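Local coordinates for D-alanyl-d-alanine carboxypeptidase DACD (Escherichia coli, PDB 5FSR), which removes C-terminal D-alanyl residues from the sugar-peptide precursors of the bacterial cell wall as a serine-type, penicillin-binding DD-carboxypeptidase, at residues 55-60 with 181-186; 222-227 with 271-276; 147-152 with 168-173. One frame throughout, in Å; residues are numbered along the deposited sequence.

Contact 1: residues 55-60 with 181-186; sequences NEHQQR and SAYDLA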
loop_
_atom_site.group_PDB
_atom_site.type_symbol
_atom_site.label_atom_id
_atom_site.label_comp_id
_atom_site.label_asym_id
_atom_site.label_seq_id
_atom_site.Cartn_x
_atom_site.Cartn_y
_atom_site.Cartn_z
ATOM N N ASN A 55 0.014 12.163 -13.322
ATOM C CA ASN A 55 -0.947 11.299 -14.012
ATOM C C ASN A 55 -1.523 10.214 -13.064
ATOM O O ASN A 55 -1.687 9.038 -13.422
ATOM C CB ASN A 55 -0.248 10.692 -15.257
ATOM C CG ASN A 55 -1.211 9.987 -16.222
ATOM O OD1 ASN A 55 -2.431 10.078 -16.093
ATOM N ND2 ASN A 55 -0.644 9.287 -17.227
ATOM N N GLU A 56 -1.813 10.630 -11.836
ATOM C CA GLU A 56 -2.069 9.684 -10.760
ATOM C C GLU A 56 -3.422 8.970 -10.809
ATOM O O GLU A 56 -3.598 7.951 -10.099
ATOM C CB GLU A 56 -1.915 10.340 -9.406
ATOM C CG GLU A 56 -2.977 11.384 -9.091
ATOM C CD GLU A 56 -2.481 12.815 -9.218
ATOM O OE1 GLU A 56 -1.630 13.062 -10.107
ATOM O OE2 GLU A 56 -2.961 13.672 -8.439
ATOM N N HIS A 57 -4.371 9.518 -11.573
ATOM C CA HIS A 57 -5.723 8.988 -11.649
ATOM C C HIS A 57 -5.961 8.219 -12.956
ATOM O O HIS A 57 -7.035 7.617 -13.132
ATOM C CB HIS A 57 -6.783 10.122 -11.495
ATOM C CG HIS A 57 -6.885 10.695 -10.104
ATOM N ND1 HIS A 57 -6.334 11.914 -9.750
ATOM C CD2 HIS A 57 -7.452 10.203 -8.973
ATOM C CE1 HIS A 57 -6.569 12.155 -8.471
ATOM N NE2 HIS A 57 -7.236 11.126 -7.974
ATOM N N GLN A 58 -4.990 8.201 -13.873
ATOM C CA GLN A 58 -5.156 7.421 -15.089
ATOM C C GLN A 58 -5.404 5.943 -14.738
ATOM O O GLN A 58 -4.698 5.366 -13.903
ATOM C CB GLN A 58 -3.951 7.579 -16.038
ATOM C CG GLN A 58 -3.770 6.464 -17.054
ATOM C CD GLN A 58 -2.744 6.743 -18.110
ATOM O OE1 GLN A 58 -2.238 7.839 -18.209
ATOM N NE2 GLN A 58 -2.465 5.735 -18.964
ATOM N N GLN A 59 -6.428 5.361 -15.377
ATOM C CA GLN A 59 -6.762 3.951 -15.241
ATOM C C GLN A 59 -5.733 3.137 -16.005
ATOM O O GLN A 59 -5.530 3.329 -17.198
ATOM C CB GLN A 59 -8.199 3.640 -15.721
ATOM C CG GLN A 59 -9.284 4.324 -14.886
ATOM C CD GLN A 59 -10.699 3.763 -15.080
ATOM O OE1 GLN A 59 -10.924 2.793 -15.831
ATOM N NE2 GLN A 59 -11.657 4.326 -14.340
ATOM N N ARG A 60 -5.090 2.230 -15.277
ATOM C CA ARG A 60 -4.034 1.356 -15.783
ATOM C C ARG A 60 -4.276 -0.011 -15.181
ATOM O O ARG A 60 -4.621 -0.138 -14.004
ATOM C CB ARG A 60 -2.656 1.844 -15.347
ATOM C CG ARG A 60 -2.396 3.313 -15.639
ATOM C CD ARG A 60 -1.062 3.769 -15.078
ATOM N NE ARG A 60 -0.022 3.300 -15.964
ATOM C CZ ARG A 60 0.636 4.004 -16.890
ATOM N NH1 ARG A 60 0.460 5.307 -17.041
ATOM N NH2 ARG A 60 1.532 3.367 -17.661
ATOM N N SER A 181 -5.405 2.845 -10.337
ATOM C CA SER A 181 -4.654 4.086 -10.579
ATOM C C SER A 181 -3.518 4.135 -9.579
ATOM O O SER A 181 -3.595 3.486 -8.511
ATOM C CB SER A 181 -5.555 5.290 -10.359
ATOM O OG SER A 181 -5.776 5.534 -8.966
ATOM N N ALA A 182 -2.479 4.881 -9.918
ATOM C CA ALA A 182 -1.366 5.095 -9.004
ATOM C C ALA A 182 -1.866 5.585 -7.660
ATOM O O ALA A 182 -1.548 5.013 -6.641
ATOM C CB ALA A 182 -0.352 6.083 -9.601
ATOM N N TYR A 183 -2.695 6.624 -7.683
ATOM C CA TYR A 183 -3.341 7.155 -6.487
ATOM C C TYR A 183 -4.132 6.138 -5.685
ATOM O O TYR A 183 -3.909 6.012 -4.490
ATOM C CB TYR A 183 -4.236 8.357 -6.857
ATOM C CG TYR A 183 -5.030 8.959 -5.727
ATOM C CD1 TYR A 183 -6.180 8.386 -5.295
ATOM C CD2 TYR A 183 -4.615 10.135 -5.106
ATOM C CE1 TYR A 183 -6.911 8.944 -4.276
ATOM C CE2 TYR A 183 -5.357 10.728 -4.089
ATOM C CZ TYR A 183 -6.512 10.134 -3.696
ATOM O OH TYR A 183 -7.226 10.658 -2.684
ATOM N N ASP A 184 -5.071 5.436 -6.322
ATOM C CA ASP A 184 -5.834 4.362 -5.625
ATOM C C ASP A 184 -4.964 3.308 -4.942
ATOM O O ASP A 184 -5.296 2.862 -3.881
ATOM C CB ASP A 184 -6.844 3.675 -6.554
ATOM C CG ASP A 184 -8.027 4.553 -6.867
ATOM O OD1 ASP A 184 -7.933 5.776 -6.582
ATOM O OD2 ASP A 184 -9.047 4.047 -7.415
ATOM N N LEU A 185 -3.825 2.969 -5.526
ATOM C CA LEU A 185 -2.929 1.927 -4.978
ATOM C C LEU A 185 -2.101 2.503 -3.828
ATOM O O LEU A 185 -1.743 1.777 -2.871
ATOM C CB LEU A 185 -2.012 1.344 -6.085
ATOM C CG LEU A 185 -2.687 0.542 -7.203
ATOM C CD1 LEU A 185 -1.746 0.216 -8.370
ATOM C CD2 LEU A 185 -3.244 -0.755 -6.642
ATOM N N ALA A 186 -1.749 3.776 -3.938
ATOM C CA ALA A 186 -1.212 4.520 -2.777
ATOM C C ALA A 186 -2.173 4.486 -1.584
ATOM O O ALA A 186 -1.767 4.165 -0.458
ATOM C CB ALA A 186 -0.904 5.950 -3.163
HETATM O O HOH W 1 -2.118 6.044 -12.706
#

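Contact 2: residues 222-227 with 271-276; sequences LWDKTM and EARKLL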
loop_
_atom_site.group_PDB
_atom_site.type_symbol
_atom_site.label_atom_id
_atom_site.label_comp_id
_atom_site.label_asym_id
_atom_site.label_seq_id
_atom_site.Cartn_x
_atom_site.Cartn_y
_atom_site.Cartn_z
ATOM N N LEU A 222 13.765 -4.455 -0.698
ATOM C CA LEU A 222 13.974 -4.996 0.665
ATOM C C LEU A 222 15.448 -5.143 1.101
ATOM O O LEU A 222 15.730 -5.034 2.299
ATOM C CB LEU A 222 13.279 -6.374 0.816
ATOM C CG LEU A 222 11.749 -6.444 0.868
ATOM C CD1 LEU A 222 11.281 -7.881 1.066
ATOM C CD2 LEU A 222 11.180 -5.545 1.967
ATOM N N TRP A 223 16.349 -5.429 0.141
ATOM C CA TRP A 223 17.788 -5.611 0.389
ATOM C C TRP A 223 18.603 -4.336 0.151
ATOM O O TRP A 223 19.813 -4.411 0.048
ATOM C CB TRP A 223 18.386 -6.718 -0.526
ATOM C CG TRP A 223 18.009 -8.105 -0.171
ATOM C CD1 TRP A 223 18.627 -8.909 0.745
ATOM C CD2 TRP A 223 16.943 -8.876 -0.739
ATOM N NE1 TRP A 223 17.986 -10.126 0.807
ATOM C CE2 TRP A 223 16.955 -10.140 -0.097
ATOM C CE3 TRP A 223 15.971 -8.624 -1.723
ATOM C CZ2 TRP A 223 16.027 -11.152 -0.397
ATOM C CZ3 TRP A 223 15.034 -9.638 -2.020
ATOM C CH2 TRP A 223 15.078 -10.890 -1.352
ATOM N N ASP A 224 17.948 -3.180 0.067
ATOM C CA ASP A 224 18.646 -1.913 -0.146
ATOM C C ASP A 224 19.405 -1.566 1.115
ATOM O O ASP A 224 18.841 -1.569 2.199
ATOM C CB ASP A 224 17.655 -0.808 -0.492
ATOM C CG ASP A 224 18.330 0.475 -0.960
ATOM O OD1 ASP A 224 19.573 0.564 -0.991
ATOM O OD2 ASP A 224 17.602 1.435 -1.281
ATOM N N LYS A 225 20.689 -1.259 0.955
ATOM C CA LYS A 225 21.587 -0.965 2.078
ATOM C C LYS A 225 21.765 0.555 2.273
ATOM O O LYS A 225 22.839 1.012 2.723
ATOM C CB LYS A 225 22.962 -1.654 1.870
ATOM N N THR A 226 20.750 1.334 1.912
ATOM C CA THR A 226 20.737 2.763 2.175
ATOM C C THR A 226 19.407 3.315 2.739
ATOM O O THR A 226 19.312 4.526 2.970
ATOM C CB THR A 226 21.128 3.548 0.903
ATOM O OG1 THR A 226 21.693 4.808 1.284
ATOM C CG2 THR A 226 19.927 3.779 -0.038
ATOM N N MET A 227 18.409 2.445 2.961
ATOM C CA MET A 227 17.087 2.816 3.527
ATOM C C MET A 227 16.501 1.640 4.348
ATOM O O MET A 227 17.084 0.541 4.382
ATOM C CB MET A 227 16.079 3.185 2.424
ATOM C CG MET A 227 16.621 3.841 1.156
ATOM S SD MET A 227 15.274 4.406 0.094
ATOM C CE MET A 227 14.768 5.890 0.947
ATOM N N GLU A 271 13.513 5.040 -10.003
ATOM C CA GLU A 271 12.519 6.092 -9.937
ATOM C C GLU A 271 11.830 6.063 -8.586
ATOM O O GLU A 271 11.623 7.126 -8.002
ATOM C CB GLU A 271 11.472 5.981 -11.045
ATOM C CG GLU A 271 11.961 6.175 -12.480
ATOM C CD GLU A 271 12.965 7.310 -12.678
ATOM O OE1 GLU A 271 12.682 8.437 -12.237
ATOM O OE2 GLU A 271 14.027 7.072 -13.301
ATOM N N ALA A 272 11.512 4.859 -8.078
ATOM C CA ALA A 272 10.889 4.695 -6.754
ATOM C C ALA A 272 11.759 5.135 -5.583
ATOM O O ALA A 272 11.243 5.742 -4.622
ATOM C CB ALA A 272 10.447 3.254 -6.526
ATOM N N ARG A 273 13.048 4.790 -5.649
ATOM C CA ARG A 273 14.046 5.226 -4.665
ATOM C C ARG A 273 14.518 6.683 -4.898
ATOM O O ARG A 273 15.065 7.288 -3.994
ATOM C CB ARG A 273 15.252 4.270 -4.677
ATOM C CG ARG A 273 16.093 4.223 -3.398
ATOM C CD ARG A 273 17.472 3.628 -3.705
ATOM N NE ARG A 273 17.401 2.157 -3.716
ATOM C CZ ARG A 273 18.192 1.326 -4.402
ATOM N NH1 ARG A 273 19.143 1.768 -5.215
ATOM N NH2 ARG A 273 17.993 0.021 -4.291
ATOM N N LYS A 274 14.354 7.225 -6.105
ATOM C CA LYS A 274 14.538 8.673 -6.346
ATOM C C LYS A 274 13.389 9.466 -5.677
ATOM O O LYS A 274 13.616 10.537 -5.139
ATOM C CB LYS A 274 14.558 8.946 -7.850
ATOM C CG LYS A 274 14.685 10.391 -8.288
ATOM C CD LYS A 274 14.278 10.581 -9.752
ATOM C CE LYS A 274 15.222 9.910 -10.734
ATOM N NZ LYS A 274 14.821 10.222 -12.136
ATOM N N LEU A 275 12.168 8.935 -5.726
ATOM C CA LEU A 275 11.019 9.594 -5.119
ATOM C C LEU A 275 11.119 9.618 -3.603
ATOM O O LEU A 275 11.042 10.703 -3.000
ATOM C CB LEU A 275 9.707 8.929 -5.515
ATOM C CG LEU A 275 9.115 9.346 -6.846
ATOM C CD1 LEU A 275 7.862 8.510 -7.109
ATOM C CD2 LEU A 275 8.771 10.845 -6.839
ATOM N N LEU A 276 11.318 8.438 -3.019
ATOM C CA LEU A 276 11.503 8.240 -1.575
ATOM C C LEU A 276 12.721 8.943 -0.975
ATOM O O LEU A 276 12.708 9.349 0.179
ATOM C CB LEU A 276 11.659 6.741 -1.259
ATOM C CG LEU A 276 10.433 5.865 -1.393
ATOM C CD1 LEU A 276 10.825 4.365 -1.397
ATOM C CD2 LEU A 276 9.453 6.189 -0.282
#

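Contact 3: residues 147-152 with 168-173; sequences RQFVEM and ETVHGL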
loop_
_atom_site.group_PDB
_atom_site.type_symbol
_atom_site.label_atom_id
_atom_site.label_comp_id
_atom_site.label_asym_id
_atom_site.label_seq_id
_atom_site.Cartn_x
_atom_site.Cartn_y
_atom_site.Cartn_z
ATOM N N ARG A 147 -15.876 -15.802 -7.054
ATOM C CA ARG A 147 -16.677 -14.615 -7.412
ATOM C C ARG A 147 -17.210 -13.791 -6.220
ATOM O O ARG A 147 -17.489 -12.606 -6.386
ATOM C CB ARG A 147 -17.808 -14.945 -8.392
ATOM C CG ARG A 147 -17.254 -15.627 -9.664
ATOM C CD ARG A 147 -17.338 -14.800 -10.964
ATOM N NE ARG A 147 -16.222 -15.221 -11.837
ATOM C CZ ARG A 147 -16.091 -16.417 -12.434
ATOM N NH1 ARG A 147 -17.027 -17.370 -12.314
ATOM N NH2 ARG A 147 -15.010 -16.672 -13.178
ATOM N N GLN A 148 -17.389 -14.432 -5.059
ATOM C CA GLN A 148 -17.879 -13.760 -3.854
ATOM C C GLN A 148 -16.740 -13.024 -3.208
ATOM O O GLN A 148 -16.963 -12.137 -2.434
ATOM C CB GLN A 148 -18.418 -14.748 -2.826
ATOM C CG GLN A 148 -19.590 -15.581 -3.301
ATOM C CD GLN A 148 -19.156 -16.978 -3.730
ATOM O OE1 GLN A 148 -18.290 -17.139 -4.591
ATOM N NE2 GLN A 148 -19.750 -17.977 -3.134
ATOM N N PHE A 149 -15.526 -13.480 -3.464
ATOM C CA PHE A 149 -14.334 -12.858 -2.934
ATOM C C PHE A 149 -14.070 -11.548 -3.684
ATOM O O PHE A 149 -13.690 -10.550 -3.082
ATOM C CB PHE A 149 -13.150 -13.800 -3.094
ATOM C CG PHE A 149 -11.991 -13.403 -2.293
ATOM C CD1 PHE A 149 -11.900 -13.777 -0.966
ATOM C CD2 PHE A 149 -10.995 -12.594 -2.855
ATOM C CE1 PHE A 149 -10.823 -13.364 -0.197
ATOM C CE2 PHE A 149 -9.924 -12.213 -2.108
ATOM C CZ PHE A 149 -9.834 -12.603 -0.776
ATOM N N VAL A 150 -14.320 -11.580 -4.994
ATOM C CA VAL A 150 -14.205 -10.420 -5.880
ATOM C C VAL A 150 -15.308 -9.402 -5.529
ATOM O O VAL A 150 -15.147 -8.179 -5.736
ATOM C CB VAL A 150 -14.292 -10.842 -7.369
ATOM C CG1 VAL A 150 -14.123 -9.658 -8.306
ATOM C CG2 VAL A 150 -13.221 -11.892 -7.697
ATOM N N GLU A 151 -16.424 -9.906 -5.015
ATOM C CA GLU A 151 -17.485 -9.044 -4.536
ATOM C C GLU A 151 -16.958 -8.281 -3.337
ATOM O O GLU A 151 -17.163 -7.084 -3.281
ATOM C CB GLU A 151 -18.720 -9.831 -4.153
ATOM C CG GLU A 151 -20.033 -9.091 -4.343
ATOM C CD GLU A 151 -21.192 -10.057 -4.585
ATOM O OE1 GLU A 151 -21.059 -11.264 -4.289
ATOM O OE2 GLU A 151 -22.237 -9.601 -5.074
ATOM N N MET A 152 -16.284 -8.980 -2.420
ATOM C CA MET A 152 -15.640 -8.364 -1.260
ATOM C C MET A 152 -14.486 -7.444 -1.628
ATOM O O MET A 152 -14.283 -6.437 -0.972
ATOM C CB MET A 152 -15.097 -9.422 -0.284
ATOM C CG MET A 152 -16.123 -10.362 0.343
ATOM S SD MET A 152 -15.303 -11.662 1.262
ATOM C CE MET A 152 -14.875 -10.830 2.788
ATOM N N GLU A 168 -11.790 -8.152 -11.222
ATOM C CA GLU A 168 -12.526 -9.318 -11.754
ATOM C C GLU A 168 -12.092 -10.669 -11.192
ATOM O O GLU A 168 -12.919 -11.530 -11.055
ATOM C CB GLU A 168 -12.431 -9.387 -13.279
ATOM C CG GLU A 168 -13.263 -8.343 -13.994
ATOM C CD GLU A 168 -13.224 -8.509 -15.496
ATOM O OE1 GLU A 168 -12.103 -8.682 -16.045
ATOM O OE2 GLU A 168 -14.320 -8.473 -16.124
ATOM N N THR A 169 -10.811 -10.876 -10.888
ATOM C CA THR A 169 -10.338 -12.194 -10.418
ATOM C C THR A 169 -9.566 -12.023 -9.137
ATOM O O THR A 169 -9.103 -10.936 -8.890
ATOM C CB THR A 169 -9.446 -12.868 -11.472
ATOM O OG1 THR A 169 -8.338 -12.007 -11.833
ATOM C CG2 THR A 169 -10.286 -13.187 -12.688
ATOM N N VAL A 170 -9.408 -13.115 -8.365
ATOM C CA VAL A 170 -8.764 -13.082 -7.015
ATOM C C VAL A 170 -7.223 -12.922 -7.004
ATOM O O VAL A 170 -6.620 -12.800 -5.941
ATOM C CB VAL A 170 -9.070 -14.371 -6.175
ATOM C CG1 VAL A 170 -10.564 -14.564 -5.994
ATOM C CG2 VAL A 170 -8.421 -15.609 -6.778
ATOM N N HIS A 171 -6.602 -13.019 -8.164
ATOM C CA HIS A 171 -5.162 -12.977 -8.312
ATOM C C HIS A 171 -4.660 -12.025 -9.425
ATOM O O HIS A 171 -3.460 -11.910 -9.603
ATOM C CB HIS A 171 -4.642 -14.406 -8.611
ATOM C CG HIS A 171 -5.570 -15.234 -9.441
ATOM N ND1 HIS A 171 -5.956 -14.871 -10.709
ATOM C CD2 HIS A 171 -6.214 -16.396 -9.168
ATOM C CE1 HIS A 171 -6.789 -15.774 -11.193
ATOM N NE2 HIS A 171 -6.944 -16.724 -10.288
ATOM N N GLY A 172 -5.558 -11.407 -10.201
ATOM C CA GLY A 172 -5.183 -10.501 -11.290
ATOM C C GLY A 172 -4.932 -11.150 -12.630
ATOM O O GLY A 172 -4.884 -10.476 -13.670
ATOM N N LEU A 173 -4.726 -12.457 -12.626
ATOM C CA LEU A 173 -4.700 -13.241 -13.864
ATOM C C LEU A 173 -6.046 -13.271 -14.591
ATOM O O LEU A 173 -7.092 -13.068 -13.972
ATOM C CB LEU A 173 -4.229 -14.677 -13.593
ATOM C CG LEU A 173 -2.929 -14.982 -12.831
ATOM C CD1 LEU A 173 -3.009 -16.419 -12.334
ATOM C CD2 LEU A 173 -1.704 -14.747 -13.710
HETATM O O HOH W 2 -13.721 -14.545 -10.536
#

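Contact 1: residues 55-60 with 181-186
The rings of H57 and Y183 lie side by side and point the same way, H57 NE2 sitting 3.8 Å above one face of Y183, nearer the rim than the centre. D184 OD1 lies at the edge of the tyrosine, in its plane, while E56 CG approaches obliquely; one face of the imidazole receives Y183 CB. The ring planes are inclined by 33° and the centroids lie 4.8 Å apart. Y183 CG stands anti to the backbone N (chi1 177°), which sends the phenol ring beside H57; Y183 CB is 4.0 Å from E56 CG. In the backbone, Y183 N donates to E56 O at 2.9 Å, nearly straight, in the carbonyl plane and onto a lone pair. The same carbonyl oxygen packs against S181 CB. A water accepts from A182 N and donates to N55 O and Q58 O, so it ties the type I turn 55-58 to the helix start. S181 is the N-cap of helix 182-193: its OG accepts from D184 N at 2.7 Å. The loop leaving edge strand 50-54 thus meets a serine-capped helix N-terminus, its E56 carbonyl serving one of the first-turn N-H groups.

Contact 2: residues 222-227 with 271-276
R273 reaches from its helix toward M227 and D224, and nearly every atom beyond CB touches one of them. CB itself only sets the direction, pointing at the loop. CG lies against the thioether, 3.6 Å from M227 SD, where the two side chains cross obliquely. At CD the neighbourhood turns polar: D224 OD2 is 3.3 Å from R273 CD, and T226 CG2 stays at the margin. The chain then bends at chi3 (-82°), swinging the guanidinium across the carboxylate. NE forms the salt bridge with D224 OD2; the modelled separation of 2.5 Å between R273 NE and D224 OD2 is unusually short, and its exact value is doubtful. Beyond NE, the carboxylate lies partly over one face of the guanidinium, D224 OD1 standing 3.5 Å above the R273 plane toward its rim. The two planes are inclined by 44°, so the groups do not meet as a coplanar, two-pronged pair.

R273 belongs to helix 265-282, which packs on the five-stranded antiparallel sheet of this penicillin-binding fold, whereas 222-227 is the loop leading into the outermost strand 228-236. That strand carries K233, a probable substrate-binding residue, within the KTG sequence characteristic of penicillin-binding enzymes, although this contact lies away from the active site.

On the loop side, D224 OD1 also receives T226 N, 3.2 Å away, in a weak bond that may help to fix the carboxylate's rotation. One helical turn beyond R273, the contact becomes mainly apolar: M227 CE rests 3.9 Å from L276 CB. The L276 side chain packs on the sheet, touching A246 of strand 242-250, L255 and A257 of strand 253-262, and L42 of strand 39-44.

Contact 3: residues 147-152 with 168-173
V150 on the helix extends CG1 anti to its own backbone N (chi1 -178°) and CG2 anti to the carbonyl carbon, a setting that turns both methyls to the E168 carbonyl. F149, its CG also opposite the backbone N (chi1 -165°), directs its ring past V170. On the loop, V170 CG1 is the branch that reaches the helix.

The closest apolar approach joins F149 CD2 to V170 CG1, at 3.7 Å. The methyl comes obliquely to the ring, and the two side chains cross at about a right angle. V170 CG1 also faces V150 CG2 from 4.1 Å, so this one methyl touches two consecutive helix side chains. V150 straddles a polar group: its CG2 is 3.4 Å from E168 O, and its CG1 is almost as near to the same oxygen. These are van der Waals contacts. The carbonyl finds a polar partner in a water that donates to E168 O at 3.2 Å and accepts a weak bond from R147 NE, a water bridge between helix and loop.

The loop is braced from within, for T169 OG1 donates to L173 O over 2.7 Å, and the carboxylate end of E168 is bound by G177 N. V170 O accepts from T70 OG1 of helix 66-79, and the V170 side chain lies about 8 Å from that of K67, the probable proton acceptor. The loop thus runs near the probable active site. F149 touches T70 and V73 of helix 66-79 and A139 of helix 132-143, so helix 146-159 packs against both, while H171 and L173 of the loop touch N132 at the start of helix 132-143.

Overall arrangement
Contacts 1 and 2 pack on opposite faces of the five-stranded antiparallel sheet: A182 and A186 of contact 1 touch one face of strands 39-44 and 253-262, L276 of contact 2 the other. Their centres are 21 Å apart. Contact 3 lies in the helical region, 20 Å from contact 1 and 31 Å from contact 2, the latter across the centre of the chain. Along the sequence, both segments of contact 3 fall between the two of contact 1, and contact 2 follows. The helices of contacts 3 and 1, 146-159 and 182-193, are consecutive, and 168-173 is part of the connection between them. Only contact 3 comes near the probable catalytic residues; contacts 1 and 2 join loops and helices to the sheet.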